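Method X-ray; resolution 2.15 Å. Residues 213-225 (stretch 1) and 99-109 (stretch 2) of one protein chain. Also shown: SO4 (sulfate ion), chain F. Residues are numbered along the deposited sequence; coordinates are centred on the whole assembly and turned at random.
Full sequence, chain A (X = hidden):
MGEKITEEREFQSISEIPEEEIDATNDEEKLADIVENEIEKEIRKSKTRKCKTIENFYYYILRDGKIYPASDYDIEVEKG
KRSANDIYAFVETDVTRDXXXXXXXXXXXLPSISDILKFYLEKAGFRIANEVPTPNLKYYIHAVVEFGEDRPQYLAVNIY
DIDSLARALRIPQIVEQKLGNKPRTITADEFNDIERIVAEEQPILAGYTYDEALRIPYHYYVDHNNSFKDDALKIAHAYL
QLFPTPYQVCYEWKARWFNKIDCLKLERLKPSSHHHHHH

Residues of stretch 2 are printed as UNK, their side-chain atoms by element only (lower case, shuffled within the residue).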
# COMPACT_ATOMS: atom_id res chain seq x y z
N ALA A 213 -3.94 12.02 6.28
CA ALA A 213 -4.87 12.36 5.20
C ALA A 213 -5.09 11.20 4.21
O ALA A 213 -6.10 11.17 3.52
CB ALA A 213 -4.40 13.61 4.47
N LEU A 214 -4.17 10.24 4.15
CA LEU A 214 -4.36 9.06 3.31
C LEU A 214 -5.24 8.09 4.10
O LEU A 214 -6.20 7.55 3.56
CB LEU A 214 -3.00 8.35 3.04
CG LEU A 214 -2.01 8.94 2.02
CD1 LEU A 214 -0.70 8.15 2.06
CD2 LEU A 214 -2.58 8.93 0.60
N ARG A 215 -4.90 7.84 5.38
CA ARG A 215 -5.55 6.89 6.30
C ARG A 215 -7.01 7.15 6.65
O ARG A 215 -7.82 6.25 6.52
CB ARG A 215 -4.70 6.69 7.55
CG ARG A 215 -3.41 5.90 7.27
CD ARG A 215 -2.68 5.53 8.55
NE ARG A 215 -1.57 4.60 8.29
CZ ARG A 215 -0.28 4.94 8.28
NH1 ARG A 215 0.08 6.18 8.56
NH2 ARG A 215 0.65 4.02 8.05
N ILE A 216 -7.35 8.38 7.06
CA ILE A 216 -8.73 8.73 7.43
C ILE A 216 -9.80 8.44 6.32
O ILE A 216 -10.78 7.76 6.62
CB ILE A 216 -8.81 10.13 8.05
CG1 ILE A 216 -8.07 10.14 9.42
CG2 ILE A 216 -10.25 10.60 8.16
CD1 ILE A 216 -7.83 11.51 9.96
N PRO A 217 -9.63 8.88 5.05
CA PRO A 217 -10.64 8.55 4.04
C PRO A 217 -10.61 7.04 3.71
O PRO A 217 -11.64 6.49 3.34
CB PRO A 217 -10.28 9.46 2.84
CG PRO A 217 -9.38 10.50 3.40
CD PRO A 217 -8.60 9.78 4.48
N TYR A 218 -9.45 6.36 3.90
CA TYR A 218 -9.36 4.92 3.69
C TYR A 218 -10.22 4.22 4.75
O TYR A 218 -10.91 3.25 4.44
CB TYR A 218 -7.87 4.46 3.74
CG TYR A 218 -7.68 2.99 3.45
CD1 TYR A 218 -7.80 2.04 4.45
CD2 TYR A 218 -7.40 2.54 2.16
CE1 TYR A 218 -7.66 0.68 4.18
CE2 TYR A 218 -7.23 1.18 1.88
CZ TYR A 218 -7.37 0.25 2.89
OH TYR A 218 -7.23 -1.09 2.62
N HIS A 219 -10.14 4.72 6.01
CA HIS A 219 -10.91 4.18 7.13
C HIS A 219 -12.41 4.36 6.89
O HIS A 219 -13.18 3.44 7.15
CB HIS A 219 -10.46 4.83 8.44
CG HIS A 219 -9.08 4.45 8.88
ND1 HIS A 219 -8.52 3.20 8.55
CD2 HIS A 219 -8.19 5.13 9.64
CE1 HIS A 219 -7.32 3.18 9.11
NE2 HIS A 219 -7.07 4.31 9.78
N TYR A 220 -12.81 5.50 6.33
CA TYR A 220 -14.20 5.78 6.00
C TYR A 220 -14.68 5.00 4.74
O TYR A 220 -15.73 4.37 4.79
CB TYR A 220 -14.42 7.33 5.85
CG TYR A 220 -15.82 7.73 5.43
CD1 TYR A 220 -16.93 7.30 6.16
CD2 TYR A 220 -16.03 8.52 4.31
CE1 TYR A 220 -18.22 7.64 5.76
CE2 TYR A 220 -17.32 8.84 3.89
CZ TYR A 220 -18.41 8.41 4.62
OH TYR A 220 -19.68 8.78 4.23
N TYR A 221 -13.93 5.00 3.66
CA TYR A 221 -14.44 4.38 2.43
C TYR A 221 -14.14 2.95 2.24
O TYR A 221 -14.98 2.23 1.70
CB TYR A 221 -13.93 5.13 1.20
CG TYR A 221 -14.52 6.50 1.05
CD1 TYR A 221 -15.85 6.68 0.68
CD2 TYR A 221 -13.73 7.64 1.21
CE1 TYR A 221 -16.39 7.95 0.49
CE2 TYR A 221 -14.25 8.92 1.02
CZ TYR A 221 -15.59 9.07 0.66
OH TYR A 221 -16.12 10.33 0.46
N VAL A 222 -12.92 2.54 2.59
CA VAL A 222 -12.48 1.17 2.36
C VAL A 222 -12.72 0.27 3.58
O VAL A 222 -13.16 -0.88 3.43
CB VAL A 222 -11.01 1.12 1.80
CG1 VAL A 222 -10.56 -0.31 1.50
CG2 VAL A 222 -10.89 1.99 0.55
N ASP A 223 -12.46 0.79 4.80
CA ASP A 223 -12.76 0.03 6.02
C ASP A 223 -14.24 0.15 6.39
O ASP A 223 -14.68 -0.54 7.32
CB ASP A 223 -11.83 0.38 7.20
CG ASP A 223 -10.38 -0.02 6.98
OD1 ASP A 223 -10.14 -1.18 6.57
OD2 ASP A 223 -9.48 0.82 7.23
N HIS A 224 -15.01 1.00 5.66
CA HIS A 224 -16.44 1.20 5.86
C HIS A 224 -16.82 1.59 7.29
O HIS A 224 -17.81 1.10 7.84
CB HIS A 224 -17.27 -0.02 5.36
CG HIS A 224 -17.10 -0.29 3.90
ND1 HIS A 224 -16.27 -1.32 3.46
CD2 HIS A 224 -17.55 0.41 2.83
CE1 HIS A 224 -16.29 -1.25 2.14
NE2 HIS A 224 -17.04 -0.23 1.71
N ASN A 225 -16.01 2.46 7.89
CA ASN A 225 -16.27 2.90 9.25
C ASN A 225 -16.84 4.29 9.17
O ASN A 225 -16.11 5.22 8.84
CB ASN A 225 -14.97 2.84 10.09
CG ASN A 225 -15.27 3.04 11.55
OD1 ASN A 225 -15.93 3.99 11.95
ND2 ASN A 225 -14.88 2.10 12.37
N UNK A 99 -15.58 -2.63 -5.83
CA UNK A 99 -16.05 -1.36 -6.38
C UNK A 99 -15.76 -0.13 -5.54
O UNK A 99 -15.44 0.92 -6.07
c UNK A 99 -17.53 -1.41 -6.76
c UNK A 99 -17.88 -0.34 -7.78
c UNK A 99 -18.60 0.79 -7.41
c UNK A 99 -17.76 0.54 -10.04
c UNK A 99 -17.46 -0.45 -9.10
c UNK A 99 -18.92 1.77 -8.36
c UNK A 99 -18.49 1.65 -9.66
N UNK A 100 -15.89 -0.27 -4.22
CA UNK A 100 -15.65 0.80 -3.27
C UNK A 100 -14.18 1.23 -3.29
O UNK A 100 -13.88 2.42 -3.23
o UNK A 100 -17.88 -1.08 -1.27
o UNK A 100 -18.41 0.90 -2.13
c UNK A 100 -16.08 0.37 -1.87
c UNK A 100 -17.56 0.04 -1.74
N UNK A 101 -13.27 0.24 -3.40
CA UNK A 101 -11.82 0.43 -3.45
C UNK A 101 -11.44 1.07 -4.77
O UNK A 101 -10.60 1.96 -4.79
c UNK A 101 -11.10 -0.92 -3.27
c UNK A 101 -8.92 -2.02 -2.54
c UNK A 101 -9.64 -0.74 -2.92
o UNK A 101 -9.52 -2.87 -1.84
o UNK A 101 -7.73 -2.16 -2.93
N UNK A 102 -12.06 0.62 -5.87
CA UNK A 102 -11.89 1.19 -7.21
C UNK A 102 -12.21 2.69 -7.17
O UNK A 102 -11.39 3.49 -7.58
c UNK A 102 -12.88 1.04 -9.61
c UNK A 102 -11.80 1.55 -11.73
c UNK A 102 -12.99 2.03 -12.23
c UNK A 102 -14.07 1.50 -10.14
c UNK A 102 -14.12 2.01 -11.45
c UNK A 102 -11.75 1.04 -10.43
c UNK A 102 -12.82 0.46 -8.22
N UNK A 103 -13.38 3.06 -6.63
CA UNK A 103 -13.79 4.47 -6.53
C UNK A 103 -12.86 5.27 -5.63
O UNK A 103 -12.47 6.38 -5.97
c UNK A 103 -15.24 4.58 -6.04
c UNK A 103 -16.32 4.01 -6.95
c UNK A 103 -16.26 4.61 -8.37
c UNK A 103 -17.68 4.22 -6.33
N UNK A 104 -12.42 4.66 -4.53
CA UNK A 104 -11.48 5.31 -3.62
C UNK A 104 -10.12 5.56 -4.30
O UNK A 104 -9.55 6.64 -4.17
c UNK A 104 -9.08 4.63 -1.27
c UNK A 104 -8.50 6.33 0.33
c UNK A 104 -8.15 5.21 -0.41
c UNK A 104 -9.75 6.88 0.21
c UNK A 104 -10.36 5.14 -1.37
c UNK A 104 -10.70 6.26 -0.61
c UNK A 104 -11.35 4.53 -2.31
N UNK A 105 -9.60 4.56 -5.02
CA UNK A 105 -8.35 4.67 -5.75
C UNK A 105 -8.44 5.76 -6.83
O UNK A 105 -7.48 6.49 -7.00
c UNK A 105 -7.97 3.33 -6.40
o UNK A 105 -7.55 2.49 -4.19
c UNK A 105 -7.51 2.24 -5.43
o UNK A 105 -7.15 1.14 -5.90
N UNK A 106 -9.61 5.90 -7.52
CA UNK A 106 -9.90 6.92 -8.56
C UNK A 106 -9.82 8.33 -7.96
O UNK A 106 -9.18 9.22 -8.52
c UNK A 106 -11.87 7.99 -9.89
c UNK A 106 -11.47 5.49 -10.04
c UNK A 106 -12.94 5.27 -10.49
c UNK A 106 -11.34 6.73 -9.16
N UNK A 107 -10.54 8.52 -6.85
CA UNK A 107 -10.73 9.80 -6.18
C UNK A 107 -9.58 10.26 -5.26
O UNK A 107 -9.37 11.46 -5.09
c UNK A 107 -13.29 9.54 -6.44
o UNK A 107 -13.26 10.08 -7.58
o UNK A 107 -14.24 8.81 -6.04
c UNK A 107 -12.12 9.80 -5.48
N UNK A 108 -8.76 9.30 -4.74
CA UNK A 108 -7.63 9.55 -3.84
C UNK A 108 -6.34 8.81 -4.19
O UNK A 108 -5.42 8.78 -3.37
c UNK A 108 -11.25 11.42 -0.65
c UNK A 108 -8.01 9.17 -2.39
c UNK A 108 -9.94 11.80 -0.42
c UNK A 108 -8.89 11.08 -1.00
c UNK A 108 -11.52 10.32 -1.45
o UNK A 108 -12.29 12.12 -0.09
c UNK A 108 -10.47 9.59 -1.99
c UNK A 108 -9.14 9.97 -1.80
N UNK A 109 -6.26 8.23 -5.38
CA UNK A 109 -5.10 7.47 -5.83
C UNK A 109 -3.92 8.32 -6.23
O UNK A 109 -3.39 8.21 -7.35
S SO4 F . -1.81 1.11 7.28
O1 SO4 F . -2.69 2.11 7.90
O2 SO4 F . -0.96 1.74 6.26
O3 SO4 F . -0.95 0.48 8.27
O4 SO4 F . -2.67 0.10 6.64

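Position 99 carries one carbon and then a six-carbon ring, with no heteroatom; the ring turns out of reach of stretch 1. It is Phe99.

At position 100 two carbons end in a pair of oxygens. CA-to-CB points toward stretch 1, and one oxygen comes close to His224 NE2, near the plane of the imidazole. This is Asp100, whose OD2 lies 3.2 Å from His224 NE2. This hydrogen bond is weak, its angle at the proton 137°. His224 is the first residue past the helix to leave helical phi/psi, with positive phi, and the end of its side chain comes nearer the partner than its CA-to-CB bond suggests.

Position 101 has three carbons, the third bearing two oxygens, one of them loosely near Val222 CG1: Glu101. Glu101 OE1 stands 4.3 Å from Val222 CG1, although the backbones come near here, with Glu101 CA and Val222 CA 5.9 Å apart.

Position 102 is again one carbon and a bare six-carbon ring, buried and out of reach of stretch 1: Phe102. Position 103 has four carbons forked at the second, also out of reach, hence Leu103.

Position 104 shows one carbon and a six-carbon ring without oxygen; the CA-to-CB bond points toward stretch 1, and the ring touches five of its residues. This is Phe104. Phe104 CE1 lies 3.7 Å from Pro217 CB, Phe104 CD1 3.8 Å from Tyr221 CD2, and Phe104 CD2 3.7 Å from Val222 CG2. Tyr218 turns its ring edge to the phenylalanine face in an offset pair, centroids 5.8 Å apart and planes at 79°.

Position 105, two carbons with two oxygens, makes no contact with stretch 1; it is Asp105. Position 106 has four carbons forked at the first, one arm two carbons long, buried and out of reach: Ile106. Position 107 repeats the two-carbon carboxylate; its CA-to-CB bond points toward stretch 1, yet it makes no contact there. It is Asp107.

Position 108 has one carbon, a six-carbon ring and one oxygen on it; Pro217 CB sits over one ring face, and Tyr221 is close by. It is Tyr108. Pro217 CB is 4.2 Å from the Tyr108 ring centroid, a CH-pi contact, while Tyr221 CE2 lies 3.9 Å from Tyr108 CE1. Position 109 has no side-chain atoms: Gly109.

The helices run nearly antiparallel, at 153°, with axes 10.7 Å apart at closest approach. The rule is spacing: positions 100, 104 and 108 recur every four residues, about one turn, and put a carboxylate and two rings on one side. Phe104 packs among proline, tyrosine and valine, and Tyr108 continues that surface over Pro217. Most of the contacts are apolar packing, and the one hydrogen bond across the stretches, His224 to Asp100, is weak.

Stretch 2 (99-109) FDEFLFDIDYG
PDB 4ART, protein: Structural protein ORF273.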